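Local coordinates for Lin1840 protein (Listeria innocua serovar 6a, PDB 4ZOC), which probably hydrolyses terminal, non-reducing beta-D-glucosyl residues with release of beta-D-glucose, as a family 3 glycoside hydrolase of beta-1,2-glucan breakdown, at residues Val649-Ser654 / Val695-Leu700; Asp68-Gln73 / Asp344-Leu349; Val461-Glu466 / Val501-Asn506; Thr236-Val241 / Trp271-Glu276. The protein carries 2 engineered substitutions. All coordinates share one frame; numbering follows the deposited sequence.

Contact 1: residues Val649-Ser654 / Val695-Leu700. With MG (magnesium ion), chain D.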
loop_
_atom_site.group_PDB
_atom_site.type_symbol
_atom_site.label_atom_id
_atom_site.label_comp_id
_atom_site.label_asym_id
_atom_site.label_seq_id
_atom_site.Cartn_x
_atom_site.Cartn_y
_atom_site.Cartn_z
ATOM N N VAL A 649 2.958 -2.179 -25.223
ATOM C CA VAL A 649 4.386 -2.329 -24.934
ATOM C C VAL A 649 5.077 -0.989 -24.571
ATOM O O VAL A 649 5.903 -0.905 -23.633
ATOM C CB VAL A 649 5.084 -3.032 -26.102
ATOM C CG1 VAL A 649 6.519 -3.085 -25.855
ATOM C CG2 VAL A 649 4.558 -4.450 -26.298
ATOM N N THR A 650 4.670 0.046 -25.288
ATOM C CA THR A 650 5.139 1.411 -25.060
ATOM C C THR A 650 3.962 2.357 -25.078
ATOM O O THR A 650 3.155 2.337 -25.994
ATOM C CB THR A 650 6.124 1.835 -26.158
ATOM O OG1 THR A 650 7.140 0.830 -26.286
ATOM C CG2 THR A 650 6.789 3.176 -25.830
ATOM N N ALA A 651 3.896 3.230 -24.102
ATOM C CA ALA A 651 2.822 4.196 -24.044
ATOM C C ALA A 651 3.229 5.474 -23.338
ATOM O O ALA A 651 4.247 5.550 -22.676
ATOM C CB ALA A 651 1.604 3.519 -23.349
ATOM N N SER A 652 2.402 6.494 -23.402
ATOM C CA SER A 652 2.665 7.734 -22.656
ATOM C C SER A 652 2.455 7.580 -21.105
ATOM O O SER A 652 2.792 8.468 -20.346
ATOM C CB SER A 652 1.761 8.819 -23.228
ATOM O OG SER A 652 0.415 8.453 -22.972
ATOM N N ILE A 653 1.865 6.455 -20.677
ATOM C CA ILE A 653 1.741 6.066 -19.281
ATOM C C ILE A 653 2.346 4.626 -19.275
ATOM O O ILE A 653 2.076 3.833 -20.161
ATOM C CB ILE A 653 0.239 5.985 -18.902
ATOM C CG1 ILE A 653 -0.408 7.371 -18.942
ATOM C CG2 ILE A 653 0.076 5.306 -17.568
ATOM C CD1 ILE A 653 0.077 8.327 -17.901
ATOM N N SER A 654 3.088 4.268 -18.218
ATOM C CA SER A 654 3.617 2.947 -18.108
ATOM C C SER A 654 2.406 1.992 -17.936
ATOM O O SER A 654 1.675 2.143 -17.002
ATOM C CB SER A 654 4.566 2.871 -16.854
ATOM O OG SER A 654 5.150 1.598 -16.761
ATOM N N VAL A 695 -7.785 7.202 -24.524
ATOM C CA VAL A 695 -7.079 7.283 -25.789
ATOM C C VAL A 695 -6.685 5.972 -26.315
ATOM O O VAL A 695 -6.546 4.973 -25.596
ATOM C CB VAL A 695 -5.817 8.134 -25.641
ATOM C CG1 VAL A 695 -6.213 9.522 -25.234
ATOM C CG2 VAL A 695 -4.835 7.566 -24.648
ATOM N N GLN A 696 -6.439 5.948 -27.618
ATOM C CA GLN A 696 -5.728 4.846 -28.230
ATOM C C GLN A 696 -4.532 5.423 -28.988
ATOM O O GLN A 696 -4.662 6.343 -29.792
ATOM C CB GLN A 696 -6.651 4.055 -29.197
ATOM C CG GLN A 696 -5.989 2.798 -29.711
ATOM C CD GLN A 696 -6.698 2.016 -30.792
ATOM O OE1 GLN A 696 -7.741 2.433 -31.372
ATOM N NE2 GLN A 696 -6.163 0.806 -31.032
ATOM N N GLU A 697 -3.367 4.883 -28.745
ATOM C CA GLU A 697 -2.126 5.385 -29.304
ATOM C C GLU A 697 -1.637 4.291 -30.274
ATOM O O GLU A 697 -1.714 3.074 -29.969
ATOM C CB GLU A 697 -1.062 5.582 -28.186
ATOM C CG GLU A 697 -1.408 6.683 -27.233
ATOM C CD GLU A 697 -0.451 6.845 -26.072
ATOM O OE1 GLU A 697 0.356 5.943 -25.774
ATOM O OE2 GLU A 697 -0.534 7.919 -25.471
ATOM N N PRO A 698 -1.119 4.720 -31.463
ATOM C CA PRO A 698 -0.489 3.767 -32.359
ATOM C C PRO A 698 0.738 3.170 -31.662
ATOM O O PRO A 698 1.418 3.885 -30.839
ATOM C CB PRO A 698 -0.121 4.566 -33.597
ATOM C CG PRO A 698 -0.155 5.984 -33.157
ATOM C CD PRO A 698 -0.994 6.119 -31.898
ATOM N N GLY A 699 0.967 1.903 -31.977
ATOM C CA GLY A 699 2.166 1.229 -31.524
ATOM C C GLY A 699 1.940 -0.270 -31.403
ATOM O O GLY A 699 0.926 -0.782 -31.833
ATOM N N LEU A 700 2.944 -0.930 -30.807
ATOM C CA LEU A 700 3.045 -2.319 -30.650
ATOM C C LEU A 700 2.243 -2.814 -29.446
ATOM O O LEU A 700 2.388 -2.261 -28.321
ATOM C CB LEU A 700 4.507 -2.703 -30.387
ATOM C CG LEU A 700 4.794 -4.246 -30.353
ATOM C CD1 LEU A 700 4.416 -5.055 -31.609
ATOM C CD2 LEU A 700 6.287 -4.494 -30.020
HETATM MG MG MG D . 1.491 1.755 -27.176
HETATM O O HOH W 1 2.823 0.296 -27.876
HETATM O O HOH W 2 0.176 3.173 -26.330
HETATM O O HOH W 3 0.114 1.389 -28.606
HETATM O O HOH W 4 2.396 3.267 -28.401
#
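The tight end of this contact is a two-pronged grip by Glu697 on Ser652. Glu697 CG lies anti to its carbonyl carbon, and the chain runs extended from there to the carboxylate. Both oxygens use their syn lone pairs. Glu697 OE2 takes the hydroxyl of Ser652 OG at 2.7 Å. Glu697 OE1 takes the backbone Ser652 N at 3.2 Å. The two bonds fix the rotation of the carboxylate, whose OE1 also meets Ala651 CB at 3.6 Å.

At the other end Val649 N bonds to Leu700 O in the carbonyl plane, N-H...O 166°. Packing is looser here. Val649 and Leu700 point the same way, side by side, with Val649 CG2 4.1 Å from Leu700 CG.

The middle is filled by a hydrated magnesium ion. Thr650 O binds it at 2.1 Å, Asp648 OD1 is the second protein ligand, and four waters complete six ligands. Three waters donate to Glu697 O, Pro698 O and Leu700 O, and the fourth lies 2.8 Å from Glu697 OE1. The segment 695-700 thus holds the ion through its waters alone, while 649-654 binds it directly.

The site lies at the surface of the fibronectin type III-like domain. The 649-654 loop follows strand 638-648 and faces Ala283 and His280 of the second subunit. Phe687 of strand 687-688 packs on Ser652 and Glu697, and Leu700 rests on strand 712-720.

Contact 2: residues Asp68-Gln73 / Asp344-Leu349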
loop_
_atom_site.group_PDB
_atom_site.type_symbol
_atom_site.label_atom_id
_atom_site.label_comp_id
_atom_site.label_asym_id
_atom_site.label_seq_id
_atom_site.Cartn_x
_atom_site.Cartn_y
_atom_site.Cartn_z
ATOM N N ASP A 68 -43.221 -10.050 7.805
ATOM C CA ASP A 68 -42.650 -8.841 8.336
ATOM C C ASP A 68 -42.986 -7.723 7.340
ATOM O O ASP A 68 -43.583 -6.675 7.707
ATOM C CB ASP A 68 -41.131 -8.974 8.565
ATOM C CG ASP A 68 -40.597 -8.086 9.681
ATOM O OD1 ASP A 68 -41.371 -7.374 10.365
ATOM O OD2 ASP A 68 -39.344 -8.061 9.865
ATOM N N MET A 69 -42.640 -7.940 6.085
ATOM C CA MET A 69 -42.908 -6.958 5.034
ATOM C C MET A 69 -44.415 -6.598 4.955
ATOM O O MET A 69 -44.821 -5.416 4.983
ATOM C CB MET A 69 -42.380 -7.501 3.713
ATOM C CG MET A 69 -42.618 -6.655 2.477
ATOM S SD MET A 69 -44.254 -6.589 1.774
ATOM C CE MET A 69 -44.270 -8.149 0.882
ATOM N N ILE A 70 -45.241 -7.604 4.868
ATOM C CA ILE A 70 -46.707 -7.362 4.690
ATOM C C ILE A 70 -47.288 -6.599 5.850
ATOM O O ILE A 70 -48.068 -5.644 5.638
ATOM C CB ILE A 70 -47.469 -8.668 4.426
ATOM C CG1 ILE A 70 -47.116 -9.237 3.057
ATOM C CG2 ILE A 70 -48.993 -8.453 4.541
ATOM C CD1 ILE A 70 -47.378 -10.726 2.944
ATOM N N GLY A 71 -46.877 -6.949 7.073
ATOM C CA GLY A 71 -47.375 -6.296 8.293
ATOM C C GLY A 71 -46.974 -4.831 8.300
ATOM O O GLY A 71 -47.765 -3.959 8.605
ATOM N N ILE A 72 -45.692 -4.577 7.967
ATOM C CA ILE A 72 -45.159 -3.251 7.965
ATOM C C ILE A 72 -45.791 -2.406 6.895
ATOM O O ILE A 72 -46.152 -1.256 7.189
ATOM C CB ILE A 72 -43.617 -3.283 7.816
ATOM C CG1 ILE A 72 -42.951 -3.803 9.092
ATOM C CG2 ILE A 72 -43.062 -1.895 7.487
ATOM C CD1 ILE A 72 -41.477 -4.175 8.859
ATOM N N GLN A 73 -45.869 -2.928 5.657
ATOM C CA GLN A 73 -46.407 -2.179 4.538
ATOM C C GLN A 73 -47.928 -1.906 4.805
ATOM O O GLN A 73 -48.462 -0.803 4.529
ATOM C CB GLN A 73 -46.230 -2.961 3.262
ATOM C CG GLN A 73 -46.606 -2.244 1.967
ATOM C CD GLN A 73 -45.556 -1.191 1.596
ATOM O OE1 GLN A 73 -45.457 -0.128 2.257
ATOM N NE2 GLN A 73 -44.785 -1.465 0.561
ATOM N N ASP A 344 -49.181 -2.299 -7.000
ATOM C CA ASP A 344 -49.126 -3.396 -6.042
ATOM C C ASP A 344 -48.003 -3.187 -5.058
ATOM O O ASP A 344 -46.850 -3.506 -5.360
ATOM C CB ASP A 344 -48.924 -4.722 -6.755
ATOM C CG ASP A 344 -48.862 -5.919 -5.800
ATOM O OD1 ASP A 344 -49.148 -5.784 -4.595
ATOM O OD2 ASP A 344 -48.542 -7.049 -6.281
ATOM N N PRO A 345 -48.326 -2.646 -3.888
ATOM C CA PRO A 345 -47.310 -2.349 -2.879
ATOM C C PRO A 345 -46.733 -3.605 -2.206
ATOM O O PRO A 345 -45.783 -3.472 -1.465
ATOM C CB PRO A 345 -48.058 -1.483 -1.865
ATOM C CG PRO A 345 -49.502 -1.700 -2.134
ATOM C CD PRO A 345 -49.695 -2.241 -3.463
ATOM N N TYR A 346 -47.341 -4.774 -2.433
ATOM C CA TYR A 346 -46.881 -6.050 -1.910
ATOM C C TYR A 346 -46.106 -6.884 -2.905
ATOM O O TYR A 346 -45.746 -8.025 -2.589
ATOM C CB TYR A 346 -48.102 -6.864 -1.385
ATOM C CG TYR A 346 -48.854 -6.067 -0.338
ATOM C CD1 TYR A 346 -48.374 -5.956 0.944
ATOM C CD2 TYR A 346 -50.050 -5.389 -0.647
ATOM C CE1 TYR A 346 -48.984 -5.160 1.881
ATOM C CE2 TYR A 346 -50.664 -4.586 0.283
ATOM C CZ TYR A 346 -50.137 -4.486 1.546
ATOM O OH TYR A 346 -50.756 -3.741 2.479
ATOM N N ARG A 347 -45.843 -6.311 -4.101
ATOM C CA ARG A 347 -45.056 -6.901 -5.159
ATOM C C ARG A 347 -45.252 -8.412 -5.281
ATOM O O ARG A 347 -44.316 -9.245 -5.208
ATOM C CB ARG A 347 -43.584 -6.487 -4.990
ATOM C CG ARG A 347 -42.847 -6.501 -6.281
ATOM C CD ARG A 347 -41.766 -5.460 -6.358
ATOM N NE ARG A 347 -41.207 -5.579 -7.697
ATOM C CZ ARG A 347 -40.293 -6.471 -8.071
ATOM N NH1 ARG A 347 -39.797 -7.356 -7.214
ATOM N NH2 ARG A 347 -39.902 -6.483 -9.330
ATOM N N GLY A 348 -46.511 -8.765 -5.519
ATOM C CA GLY A 348 -46.849 -10.114 -5.899
ATOM C C GLY A 348 -47.303 -11.028 -4.781
ATOM O O GLY A 348 -47.818 -12.070 -5.052
ATOM N N LEU A 349 -47.163 -10.620 -3.532
ATOM C CA LEU A 349 -47.339 -11.524 -2.456
ATOM C C LEU A 349 -48.709 -11.543 -1.751
ATOM O O LEU A 349 -48.991 -12.459 -1.008
ATOM C CB LEU A 349 -46.283 -11.265 -1.412
ATOM C CG LEU A 349 -44.823 -11.447 -1.836
ATOM C CD1 LEU A 349 -43.974 -11.485 -0.537
ATOM C CD2 LEU A 349 -44.628 -12.688 -2.669
#
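One direct hydrogen bond joins helix 66-79 to the loop at 344-349. Gln73 NE2 gives its N-H to Pro345 O at 3.0 Å, on a lone pair and close to the amide plane. The bend of Gln73 at chi2 (74°) turns the amide toward the loop. Its other end, OE1, accepts from Leu86 N, so the amide is held on both sides.

The packing contacts are made round Tyr346 and Leu349. Tyr346 CD1 lies 4.1 Å from Ile70 CG1, the two side chains crossing at about a right angle. Gln73 CG comes obliquely to Tyr346 CE1 at 3.8 Å. The Met69 chain, bent at chi2 and chi3, brings CE to 3.6 Å from Leu349 CD1. A separate, polar approach puts Ile70 O at the Tyr346 ring edge.

Asp344 shapes the loop from within. OD1 accepts from Tyr346 N in an Asx turn, and OD2 accepts from Gly348 N at 2.8 Å. Both donors stand above the carboxylate plane. Two beta turns follow, type I from Asp344 and type I' from Tyr346.

The loop leads from helix 322-338 toward helix 361-374. It packs on helix 66-79, whose Met69, Ile72 and Gln73 also touch Phe88 of strand 87-90.

Contact 3: residues Val461-Glu466 / Val501-Asn506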
loop_
_atom_site.group_PDB
_atom_site.type_symbol
_atom_site.label_atom_id
_atom_site.label_comp_id
_atom_site.label_asym_id
_atom_site.label_seq_id
_atom_site.Cartn_x
_atom_site.Cartn_y
_atom_site.Cartn_z
ATOM N N VAL A 461 -8.363 -37.027 3.895
ATOM C CA VAL A 461 -8.947 -35.774 3.460
ATOM C C VAL A 461 -8.824 -34.863 4.712
ATOM O O VAL A 461 -9.572 -35.047 5.733
ATOM C CB VAL A 461 -10.441 -35.922 3.018
ATOM C CG1 VAL A 461 -11.042 -34.522 2.745
ATOM C CG2 VAL A 461 -10.669 -36.746 1.805
ATOM N N LEU A 462 -7.951 -33.836 4.622
ATOM C CA LEU A 462 -7.594 -32.973 5.724
ATOM C C LEU A 462 -8.382 -31.704 5.436
ATOM O O LEU A 462 -8.077 -30.959 4.507
ATOM C CB LEU A 462 -6.112 -32.692 5.715
ATOM C CG LEU A 462 -5.623 -31.701 6.767
ATOM C CD1 LEU A 462 -6.066 -32.015 8.210
ATOM C CD2 LEU A 462 -4.087 -31.631 6.785
ATOM N N ALA A 463 -9.421 -31.485 6.202
ATOM C CA ALA A 463 -10.336 -30.367 5.950
ATOM C C ALA A 463 -10.007 -29.222 6.876
ATOM O O ALA A 463 -10.290 -29.263 8.134
ATOM C CB ALA A 463 -11.811 -30.843 6.104
ATOM N N LEU A 464 -9.399 -28.199 6.291
ATOM C CA LEU A 464 -8.941 -27.011 7.006
ATOM C C LEU A 464 -9.702 -25.769 6.638
ATOM O O LEU A 464 -10.268 -25.641 5.545
ATOM C CB LEU A 464 -7.477 -26.715 6.658
ATOM C CG LEU A 464 -6.497 -27.891 6.891
ATOM C CD1 LEU A 464 -5.087 -27.471 6.443
ATOM C CD2 LEU A 464 -6.542 -28.292 8.333
ATOM N N GLY A 465 -9.651 -24.780 7.503
ATOM C CA GLY A 465 -10.221 -23.499 7.041
ATOM C C GLY A 465 -10.528 -22.448 8.081
ATOM O O GLY A 465 -10.221 -22.578 9.259
ATOM N N GLU A 466 -11.037 -21.329 7.560
ATOM C CA GLU A 466 -11.405 -20.230 8.367
ATOM C C GLU A 466 -12.826 -20.332 8.878
ATOM O O GLU A 466 -13.692 -20.758 8.171
ATOM C CB GLU A 466 -11.327 -18.906 7.565
ATOM C CG GLU A 466 -9.929 -18.540 7.006
ATOM C CD GLU A 466 -9.934 -17.168 6.374
ATOM O OE1 GLU A 466 -10.729 -16.967 5.413
ATOM O OE2 GLU A 466 -9.130 -16.289 6.855
ATOM N N VAL A 501 -5.145 -35.260 0.762
ATOM C CA VAL A 501 -5.764 -34.151 0.045
ATOM C C VAL A 501 -6.232 -33.136 1.100
ATOM O O VAL A 501 -6.940 -33.469 2.069
ATOM C CB VAL A 501 -6.867 -34.547 -0.944
ATOM C CG1 VAL A 501 -7.886 -35.462 -0.373
ATOM C CG2 VAL A 501 -7.547 -33.310 -1.513
ATOM N N ILE A 502 -5.827 -31.885 0.941
ATOM C CA ILE A 502 -6.308 -30.806 1.800
ATOM C C ILE A 502 -7.493 -30.133 1.084
ATOM O O ILE A 502 -7.390 -29.704 -0.114
ATOM C CB ILE A 502 -5.210 -29.770 2.145
ATOM C CG1 ILE A 502 -4.245 -30.344 3.176
ATOM C CG2 ILE A 502 -5.816 -28.499 2.813
ATOM C CD1 ILE A 502 -2.945 -29.557 3.457
ATOM N N THR A 503 -8.624 -30.048 1.772
ATOM C CA THR A 503 -9.781 -29.362 1.208
ATOM C C THR A 503 -9.872 -28.120 2.060
ATOM O O THR A 503 -10.117 -28.201 3.205
ATOM C CB THR A 503 -11.095 -30.209 1.332
ATOM O OG1 THR A 503 -11.196 -30.674 2.651
ATOM C CG2 THR A 503 -11.066 -31.435 0.486
ATOM N N LEU A 504 -9.599 -26.954 1.461
ATOM C CA LEU A 504 -9.521 -25.700 2.139
ATOM C C LEU A 504 -10.769 -24.855 1.968
ATOM O O LEU A 504 -11.249 -24.642 0.869
ATOM C CB LEU A 504 -8.264 -24.926 1.670
ATOM C CG LEU A 504 -7.952 -23.582 2.360
ATOM C CD1 LEU A 504 -7.512 -23.774 3.786
ATOM C CD2 LEU A 504 -6.814 -22.903 1.573
ATOM N N PHE A 505 -11.285 -24.393 3.095
ATOM C CA PHE A 505 -12.485 -23.485 3.131
ATOM C C PHE A 505 -12.118 -22.152 3.754
ATOM O O PHE A 505 -11.490 -22.060 4.832
ATOM C CB PHE A 505 -13.576 -24.153 3.917
ATOM C CG PHE A 505 -14.032 -25.450 3.321
ATOM C CD1 PHE A 505 -13.353 -26.621 3.556
ATOM C CD2 PHE A 505 -15.163 -25.485 2.569
ATOM C CE1 PHE A 505 -13.771 -27.807 2.988
ATOM C CE2 PHE A 505 -15.603 -26.660 2.042
ATOM C CZ PHE A 505 -14.912 -27.828 2.231
ATOM N N ASN A 506 -12.473 -21.075 3.069
ATOM C CA ASN A 506 -11.918 -19.802 3.402
ATOM C C ASN A 506 -12.536 -18.684 2.571
ATOM O O ASN A 506 -13.096 -18.954 1.551
ATOM C CB ASN A 506 -10.397 -19.772 3.238
ATOM C CG ASN A 506 -9.923 -20.204 1.897
ATOM O OD1 ASN A 506 -10.250 -21.307 1.463
ATOM N ND2 ASN A 506 -9.114 -19.375 1.206
#
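Val461 and Val501 stand side by side on one face of the sheet, pointing the same way. Val461 CG2 meets Val501 CG1 at 3.8 Å. On the same face Val461 CG1 crosses obliquely to Thr503 CG2. The Thr503 hydroxyl sits between its backbone N and carbonyl carbon (chi1 49°), which aims OG1 at Ala463, 3.5 Å from Ala463 CB. This buried hydroxyl has no hydrogen-bond partner in the model. Further along, the Phe505 ring turns its edge to Leu464 O, with the oxygen in the ring plane.

The other face carries the leucines and Ile502. Leu462 and Ile502 lie alongside each other, Leu462 CD2 against Ile502 CG1 at 3.8 Å. Leu464 comes from the next position and crosses Ile502 obliquely, its CD1 touching CG2.

These are neighbouring parallel strands of a beta-alpha-beta crossover through helix 484-494, in the family 3 C-terminal domain. Their directions differ by 23°. Backbone bonds alternate from strand to strand. Leu462 N to Val501 O is the shortest, 2.8 Å and nearly along the C=O axis. Thr503 N instead meets Leu462 O from above the carbonyl plane.

At Gly465 the strands come closest, with Gly465 CA only 2.9 Å from Phe505 O. Beyond it Glu466 and Asn506 cross obliquely, Glu466 OE1 lying 3.6 Å from Asn506 CB. The polar ends turn elsewhere: Glu466 bonds to Gly507 N and forms a salt bridge with Arg508, while Asn506 ND2 bonds to Arg508 O and Glu524. Leu462 and Leu464 face helix 484-494, and Val461 and Val501 face Leu540 of helix 532-541.

Contact 4: residues Thr236-Val241 / Trp271-Glu276. With BGC (beta-D-glucopyranose), chain G.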
loop_
_atom_site.group_PDB
_atom_site.type_symbol
_atom_site.label_atom_id
_atom_site.label_comp_id
_atom_site.label_asym_id
_atom_site.label_seq_id
_atom_site.Cartn_x
_atom_site.Cartn_y
_atom_site.Cartn_z
ATOM N N THR A 236 -23.050 4.434 -1.596
ATOM C CA THR A 236 -21.737 5.109 -1.304
ATOM C C THR A 236 -20.756 4.202 -0.547
ATOM O O THR A 236 -21.176 3.162 -0.011
ATOM C CB THR A 236 -21.954 6.382 -0.482
ATOM O OG1 THR A 236 -22.278 6.062 0.896
ATOM C CG2 THR A 236 -22.981 7.299 -1.180
ATOM N N ALA A 237 -19.459 4.597 -0.532
ATOM C CA ALA A 237 -18.457 3.841 0.215
ATOM C C ALA A 237 -18.127 4.535 1.558
ATOM O O ALA A 237 -18.272 5.737 1.709
ATOM C CB ALA A 237 -17.172 3.746 -0.639
ATOM N N PHE A 238 -17.612 3.743 2.501
ATOM C CA PHE A 238 -17.133 4.271 3.744
ATOM C C PHE A 238 -15.872 5.110 3.700
ATOM O O PHE A 238 -15.654 5.970 4.602
ATOM C CB PHE A 238 -16.895 3.147 4.715
ATOM C CG PHE A 238 -18.135 2.457 5.168
ATOM C CD1 PHE A 238 -19.109 3.169 5.881
ATOM C CD2 PHE A 238 -18.325 1.117 4.921
ATOM C CE1 PHE A 238 -20.222 2.530 6.360
ATOM C CE2 PHE A 238 -19.465 0.469 5.417
ATOM C CZ PHE A 238 -20.415 1.176 6.089
ATOM N N ASN A 239 -15.055 4.856 2.683
ATOM C CA ASN A 239 -13.682 5.436 2.632
ATOM C C ASN A 239 -13.670 6.822 2.094
ATOM O O ASN A 239 -14.572 7.214 1.335
ATOM C CB ASN A 239 -12.739 4.603 1.773
ATOM C CG ASN A 239 -13.334 4.256 0.400
ATOM O OD1 ASN A 239 -14.293 3.478 0.310
ATOM N ND2 ASN A 239 -12.818 4.868 -0.653
ATOM N N VAL A 240 -12.639 7.565 2.447
ATOM C CA VAL A 240 -12.246 8.758 1.586
ATOM C C VAL A 240 -11.843 8.387 0.165
ATOM O O VAL A 240 -11.302 7.303 -0.074
ATOM C CB VAL A 240 -11.107 9.574 2.215
ATOM C CG1 VAL A 240 -11.458 10.148 3.582
ATOM C CG2 VAL A 240 -9.779 8.754 2.317
ATOM N N VAL A 241 -12.199 9.212 -0.795
ATOM C CA VAL A 241 -11.665 9.199 -2.166
ATOM C C VAL A 241 -10.926 10.523 -2.302
ATOM O O VAL A 241 -11.494 11.584 -2.192
ATOM C CB VAL A 241 -12.787 9.023 -3.165
ATOM C CG1 VAL A 241 -12.282 9.155 -4.599
ATOM C CG2 VAL A 241 -13.411 7.634 -2.989
ATOM N N TRP A 271 -24.180 2.072 5.565
ATOM C CA TRP A 271 -24.762 2.210 6.879
ATOM C C TRP A 271 -24.066 3.274 7.721
ATOM O O TRP A 271 -22.904 3.171 8.006
ATOM C CB TRP A 271 -24.772 0.911 7.626
ATOM C CG TRP A 271 -25.458 0.912 8.990
ATOM C CD1 TRP A 271 -25.063 1.584 10.101
ATOM C CD2 TRP A 271 -26.615 0.167 9.372
ATOM N NE1 TRP A 271 -25.869 1.298 11.155
ATOM C CE2 TRP A 271 -26.829 0.414 10.740
ATOM C CE3 TRP A 271 -27.397 -0.784 8.736
ATOM C CZ2 TRP A 271 -27.872 -0.188 11.459
ATOM C CZ3 TRP A 271 -28.457 -1.342 9.429
ATOM C CH2 TRP A 271 -28.657 -1.080 10.783
ATOM N N GLY A 272 -24.852 4.293 8.116
ATOM C CA GLY A 272 -24.382 5.382 8.895
ATOM C C GLY A 272 -23.349 6.296 8.216
ATOM O O GLY A 272 -22.841 7.202 8.891
ATOM N N ALA A 273 -23.051 6.129 6.911
ATOM C CA ALA A 273 -21.932 6.810 6.322
ATOM C C ALA A 273 -22.193 8.323 6.222
ATOM O O ALA A 273 -21.252 9.143 6.107
ATOM C CB ALA A 273 -21.677 6.255 4.926
ATOM N N VAL A 274 -23.454 8.728 6.231
ATOM C CA VAL A 274 -23.728 10.189 6.275
ATOM C C VAL A 274 -23.219 10.803 7.600
ATOM O O VAL A 274 -22.462 11.767 7.576
ATOM C CB VAL A 274 -25.231 10.501 6.060
ATOM C CG1 VAL A 274 -25.447 11.975 6.280
ATOM C CG2 VAL A 274 -25.699 10.085 4.640
ATOM N N ALA A 275 -23.615 10.225 8.746
ATOM C CA ALA A 275 -23.211 10.672 10.085
ATOM C C ALA A 275 -21.700 10.564 10.264
ATOM O O ALA A 275 -21.033 11.399 10.889
ATOM C CB ALA A 275 -23.970 9.868 11.147
ATOM N N GLU A 276 -21.137 9.601 9.578
ATOM C CA GLU A 276 -19.720 9.198 9.772
ATOM C C GLU A 276 -18.796 10.163 9.085
ATOM O O GLU A 276 -17.599 10.152 9.359
ATOM C CB GLU A 276 -19.500 7.751 9.371
ATOM C CG GLU A 276 -20.067 6.800 10.457
ATOM C CD GLU A 276 -20.201 5.367 10.048
ATOM O OE1 GLU A 276 -19.618 5.006 9.010
ATOM O OE2 GLU A 276 -20.824 4.650 10.870
HETATM C C2 BGC G . -23.938 -2.571 11.942
HETATM C C3 BGC G . -23.100 -1.620 11.020
HETATM C C4 BGC G . -22.686 -2.296 9.662
HETATM C C5 BGC G . -23.979 -2.892 9.061
HETATM C C6 BGC G . -23.638 -3.544 7.759
HETATM C C1 BGC G . -25.129 -3.009 11.168
HETATM O O1 BGC G . -25.997 -3.825 11.991
HETATM O O2 BGC G . -24.356 -1.916 13.135
HETATM O O3 BGC G . -21.944 -1.152 11.747
HETATM O O4 BGC G . -21.960 -1.389 8.749
HETATM O O5 BGC G . -24.694 -3.732 10.024
HETATM O O6 BGC G . -22.807 -4.665 8.048
HETATM O O HOH W 5 -17.573 6.133 7.115
#
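Trp271 lays one face of its indole against a bound beta-D-glucopyranose. Sugar atom C1 sits over the centre of the Trp271 ring system, 3.7 Å above its plane. CG is anti to the backbone N (chi1 -176°), which carries the indole away from the 236-241 segment and out under the sugar. The base of the side chain also meets the ligand, with Trp271 CB 3.8 Å from BGC O4. This is part of the glucose pocket, which includes Trp409 and Glu473. Arg572 of the second subunit also bonds to the sugar.

Phe238 makes the contact between the segments. Its ring points edge-on at the backbone of Trp271, with Phe238 CE1 3.2 Å from Trp271 O and the oxygen in the ring plane. The ring only abuts this oxygen, which accepts from Arg572 NH2 of the second subunit. Phe238 CD1 rests on Ala273 CB at 4.1 Å. Glu276 approaches obliquely, its OE1 3.7 Å from Phe238 CD1, the carboxylate and ring planes 29° apart.

Glu276 OE1 is paired with Arg572 NE of the second subunit, a salt bridge that probably keeps it ionised. A water donates to Glu276 OE1 at 3.0 Å and to Phe238 O, bridging the segments.

Thr236 and Trp271 stand at and just beyond the C-terminal ends of neighbouring barrel strands 233-236 and 266-268, the end where TIM barrels carry their active sites. Thr236 OG1 bonds to Thr247 and to the backbone of engineered Ala270. The weakly bonded helical turn around 273-276 packs through Val274 on strand 301-302 and helix 306-316.

How the contacts relate
The four contacts are spread over three family regions and none touches another within the chain. Contacts 2 and 4 both involve the N-terminal TIM-barrel region, and along the sequence contact 4 falls between the two halves of contact 2. Their nearest atoms are about 13 Å apart. Contact 4 supplies Trp271, one wall of the glucose pocket. The nearest atoms of contacts 3 and 4 are about 20 Å apart, yet Glu473 of the same pocket follows soon after strand 459-465. The nearest atoms of contacts 1 and 4 are about 18 Å apart within one chain. Across the dimer they meet: Ser654 of contact 1 packs on Val240 of contact 4 in the second subunit.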